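Local coordinates for migration inhibitory factor (Trichinella spiralis, PDB 1HFO), which belongs to the macrophage migration inhibitory factor family, small alpha/beta proteins that assemble as trimers, at residues S23-V26 and G27-S31; D81-N84 and T85-I89. All coordinates share one frame; numbering follows the deposited sequence.

Contact 1 (S23-V26 and G27-S31)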
# COMPACT_ATOMS: atom_id res chain seq x y z
N SER A 23 12.15 3.15 13.62
CA SER A 23 11.60 4.50 13.89
C SER A 23 12.76 5.49 14.06
O SER A 23 12.73 6.60 13.54
CB SER A 23 10.78 4.51 15.16
OG SER A 23 9.62 3.71 15.06
N ALA A 24 13.77 5.07 14.81
CA ALA A 24 14.93 5.91 15.03
C ALA A 24 15.64 6.23 13.71
O ALA A 24 15.95 7.37 13.44
CB ALA A 24 15.92 5.20 15.98
N LEU A 25 15.88 5.22 12.88
CA LEU A 25 16.58 5.44 11.62
C LEU A 25 15.82 6.36 10.66
O LEU A 25 16.41 7.24 10.04
CB LEU A 25 16.85 4.10 10.94
CG LEU A 25 17.61 4.19 9.62
CD1 LEU A 25 18.99 4.79 9.85
CD2 LEU A 25 17.72 2.80 9.02
N VAL A 26 14.51 6.13 10.54
CA VAL A 26 13.70 6.95 9.65
C VAL A 26 13.71 8.42 10.08
O VAL A 26 13.87 9.31 9.26
CB VAL A 26 12.24 6.46 9.62
CG1 VAL A 26 11.40 7.45 8.81
CG2 VAL A 26 12.16 5.07 8.99
N GLY A 27 13.53 8.67 11.37
CA GLY A 27 13.52 10.04 11.85
C GLY A 27 14.87 10.70 11.68
O GLY A 27 14.98 11.85 11.26
N ASN A 28 15.91 9.96 12.02
CA ASN A 28 17.23 10.52 11.90
C ASN A 28 17.59 10.81 10.42
O ASN A 28 18.11 11.89 10.13
CB ASN A 28 18.26 9.60 12.60
CG ASN A 28 18.01 9.47 14.14
OD1 ASN A 28 17.61 10.44 14.80
ND2 ASN A 28 18.26 8.28 14.69
N ILE A 29 17.29 9.92 9.48
CA ILE A 29 17.65 10.21 8.08
C ILE A 29 16.82 11.30 7.40
O ILE A 29 17.30 11.97 6.50
CB ILE A 29 17.61 8.96 7.15
CG1 ILE A 29 16.18 8.48 6.96
CG2 ILE A 29 18.49 7.86 7.72
CD1 ILE A 29 16.04 7.36 5.94
N LEU A 30 15.56 11.45 7.81
CA LEU A 30 14.70 12.48 7.23
C LEU A 30 14.71 13.74 8.09
O LEU A 30 14.16 14.76 7.71
CB LEU A 30 13.27 11.97 7.08
CG LEU A 30 13.06 10.79 6.15
CD1 LEU A 30 11.64 10.28 6.27
CD2 LEU A 30 13.37 11.21 4.71
N SER A 31 15.37 13.67 9.24
CA SER A 31 15.43 14.81 10.16
C SER A 31 14.05 15.25 10.63
O SER A 31 13.73 16.44 10.64
CB SER A 31 16.17 15.98 9.51
OG SER A 31 17.55 15.68 9.35
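Val26 and Leu30, one turn apart on helix 18-30, form the tightly packed side of this contact. Their side chains run alongside each other in the same direction, and the CG1 methyl of Val26 meets CD1 of Leu30 at 3.8 Å. The helix is the crossover between strands 2-7 and 38-42, and this buried face of it packs on strand 57-63, Val26 on Leu61 and Leu30 on Ser63, while both also touch Pro1. Beside them Leu25 and Ile29 pair at an oblique angle, with Leu25 CD1 3.8 Å from Ile29 CG2. CG1 of Ile29 stands between its backbone N and carbonyl carbon (chi1 69°), which sets Ile29 CG1 3.4 Å from Val26 O while CG2 faces Leu25. These two are only partly covered and face helix 69-87, where Leu25 touches His82 and Ile29 touches Leu79.

The exposed side has little side-chain packing. Ala24 CB comes only to 4.1 Å from Asn28 ND2, and although Asn28 ND2 lies within 2.8 Å of Ala24 O, the angle is too poor for a hydrogen bond; that carbonyl instead takes the backbone N of Asn28 at 3.0 Å.

Regular i to i+4 bonds run through both sides, the last from Leu30 N to Val26 O (3.1 Å, 152° at the hydrogen). Ser31, with positive phi, is the C-prime residue of the Schellman motif that ends the helix. Apolar packing thus reinforces the inward faces, whereas the outward one relies mainly on backbone bonds, since the Asn28 amide makes no hydrogen bond to Ala24 O.

Contact 2 (D81-N84 and T85-I89). Unlike the reference sequence in segment 85-89: Thr85 (reference Lys).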
# COMPACT_ATOMS: atom_id res chain seq x y z
N ASP A 81 20.72 -1.67 4.52
CA ASP A 81 21.65 -2.24 5.49
C ASP A 81 20.85 -2.59 6.75
O ASP A 81 20.96 -3.69 7.29
CB ASP A 81 22.76 -1.24 5.82
CG ASP A 81 23.52 -1.60 7.09
OD1 ASP A 81 24.04 -2.73 7.17
OD2 ASP A 81 23.59 -0.74 8.00
N HIS A 82 20.02 -1.65 7.19
CA HIS A 82 19.20 -1.86 8.37
C HIS A 82 18.27 -3.07 8.24
O HIS A 82 18.22 -3.93 9.11
CB HIS A 82 18.40 -0.58 8.66
CG HIS A 82 17.46 -0.71 9.81
ND1 HIS A 82 17.90 -0.81 11.11
CD2 HIS A 82 16.11 -0.83 9.86
CE1 HIS A 82 16.86 -0.99 11.91
NE2 HIS A 82 15.77 -1.01 11.17
N LEU A 83 17.52 -3.14 7.14
CA LEU A 83 16.60 -4.25 6.95
C LEU A 83 17.31 -5.62 6.82
O LEU A 83 16.85 -6.63 7.34
CB LEU A 83 15.72 -3.96 5.73
CG LEU A 83 14.84 -2.71 5.91
CD1 LEU A 83 14.18 -2.34 4.58
CD2 LEU A 83 13.77 -2.97 6.97
N ASN A 84 18.43 -5.64 6.09
CA ASN A 84 19.19 -6.87 5.93
C ASN A 84 19.67 -7.34 7.31
O ASN A 84 19.59 -8.52 7.65
CB ASN A 84 20.39 -6.60 5.01
CG ASN A 84 21.31 -7.79 4.89
OD1 ASN A 84 22.53 -7.67 5.06
ND2 ASN A 84 20.75 -8.96 4.59
N THR A 85 20.13 -6.40 8.13
CA THR A 85 20.61 -6.74 9.47
C THR A 85 19.54 -7.23 10.43
O THR A 85 19.76 -8.18 11.18
CB THR A 85 21.32 -5.52 10.10
OG1 THR A 85 22.46 -5.17 9.31
CG2 THR A 85 21.77 -5.84 11.53
N LYS A 86 18.36 -6.61 10.41
CA LYS A 86 17.28 -6.98 11.33
C LYS A 86 16.38 -8.13 10.91
O LYS A 86 15.87 -8.87 11.75
CB LYS A 86 16.40 -5.76 11.62
CG LYS A 86 17.12 -4.61 12.28
CD LYS A 86 17.64 -4.97 13.67
CE LYS A 86 18.42 -3.79 14.25
NZ LYS A 86 18.99 -4.13 15.60
N LEU A 87 16.15 -8.26 9.60
CA LEU A 87 15.28 -9.30 9.09
C LEU A 87 16.02 -10.39 8.34
O LEU A 87 15.45 -11.44 8.05
CB LEU A 87 14.23 -8.67 8.18
CG LEU A 87 13.57 -7.42 8.79
CD1 LEU A 87 12.50 -6.93 7.85
CD2 LEU A 87 12.98 -7.73 10.15
N GLY A 88 17.28 -10.13 8.01
CA GLY A 88 18.09 -11.11 7.31
C GLY A 88 17.77 -11.26 5.84
O GLY A 88 18.24 -12.20 5.19
N ILE A 89 16.99 -10.33 5.29
CA ILE A 89 16.62 -10.40 3.88
C ILE A 89 17.72 -9.85 2.97
O ILE A 89 18.27 -8.79 3.23
CB ILE A 89 15.32 -9.60 3.59
CG1 ILE A 89 14.18 -10.06 4.51
CG2 ILE A 89 14.89 -9.80 2.14
CD1 ILE A 89 12.89 -9.25 4.33
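The carbonyl O of Asp81 is gripped twice by Thr85, near the C-terminal end of helix 69-87, the crossover helix between strands 57-63 and 94-100 in a beta-alpha-beta unit. Thr85 N donates to Asp81 O at 3.0 Å (157° at the hydrogen), and Thr85 OG1 donates to the same Asp81 O at 2.9 Å from the opposite face of its plane. OG1 lies anti to the carbonyl carbon of Thr85 (chi1 -62°), which swings the hydroxyl back toward the preceding turn; it stands above the Asp81 carbonyl plane rather than on a lone pair.

One step on, Lys86 crosses the His82 ring. Lys86 CG sits over one face of the His82 ring, 4.0 Å from its centroid and 28° off the ring normal, in a CH-pi contact. The Lys86 amine makes a long, weak ion pair with Asp17. NE2 of His82 is hydrogen-bonded to Thr22 OG1 of helix 18-30, a bond that probably limits rotation of the ring.

On the inner side Leu83 and Leu87 approach loosely while both rest on Leu5 of strand 2-7. The helix then ends: Gly88 has positive phi, and its N makes a weak bond to Asn84 O. Beyond it the chain folds back so that Asn84 ND2 donates to Ile89 O at 2.8 Å, approaching from above that carbonyl plane, while Asn84 CA lies 3.4 Å from the same oxygen.

Contact 1 comes first along the chain, and its centre lies about 16 Å from that of contact 2. Each takes in the C-terminal end of a helix, 18-30 and 69-87 respectively, and both helices pack on the mixed four-stranded sheet as the crossovers of two beta-alpha-beta units. The units are strand 2-7, helix 18-30, strand 38-42 and strand 57-63, helix 69-87, strand 94-100. The contacts also touch directly, Leu25 CD2 lying 3.5 Å from His82 CB. Side-chain packing therefore joins the helices to each other as well as to the sheet, so the two helices form one layer on a face of the sheet in each subunit of the trimer.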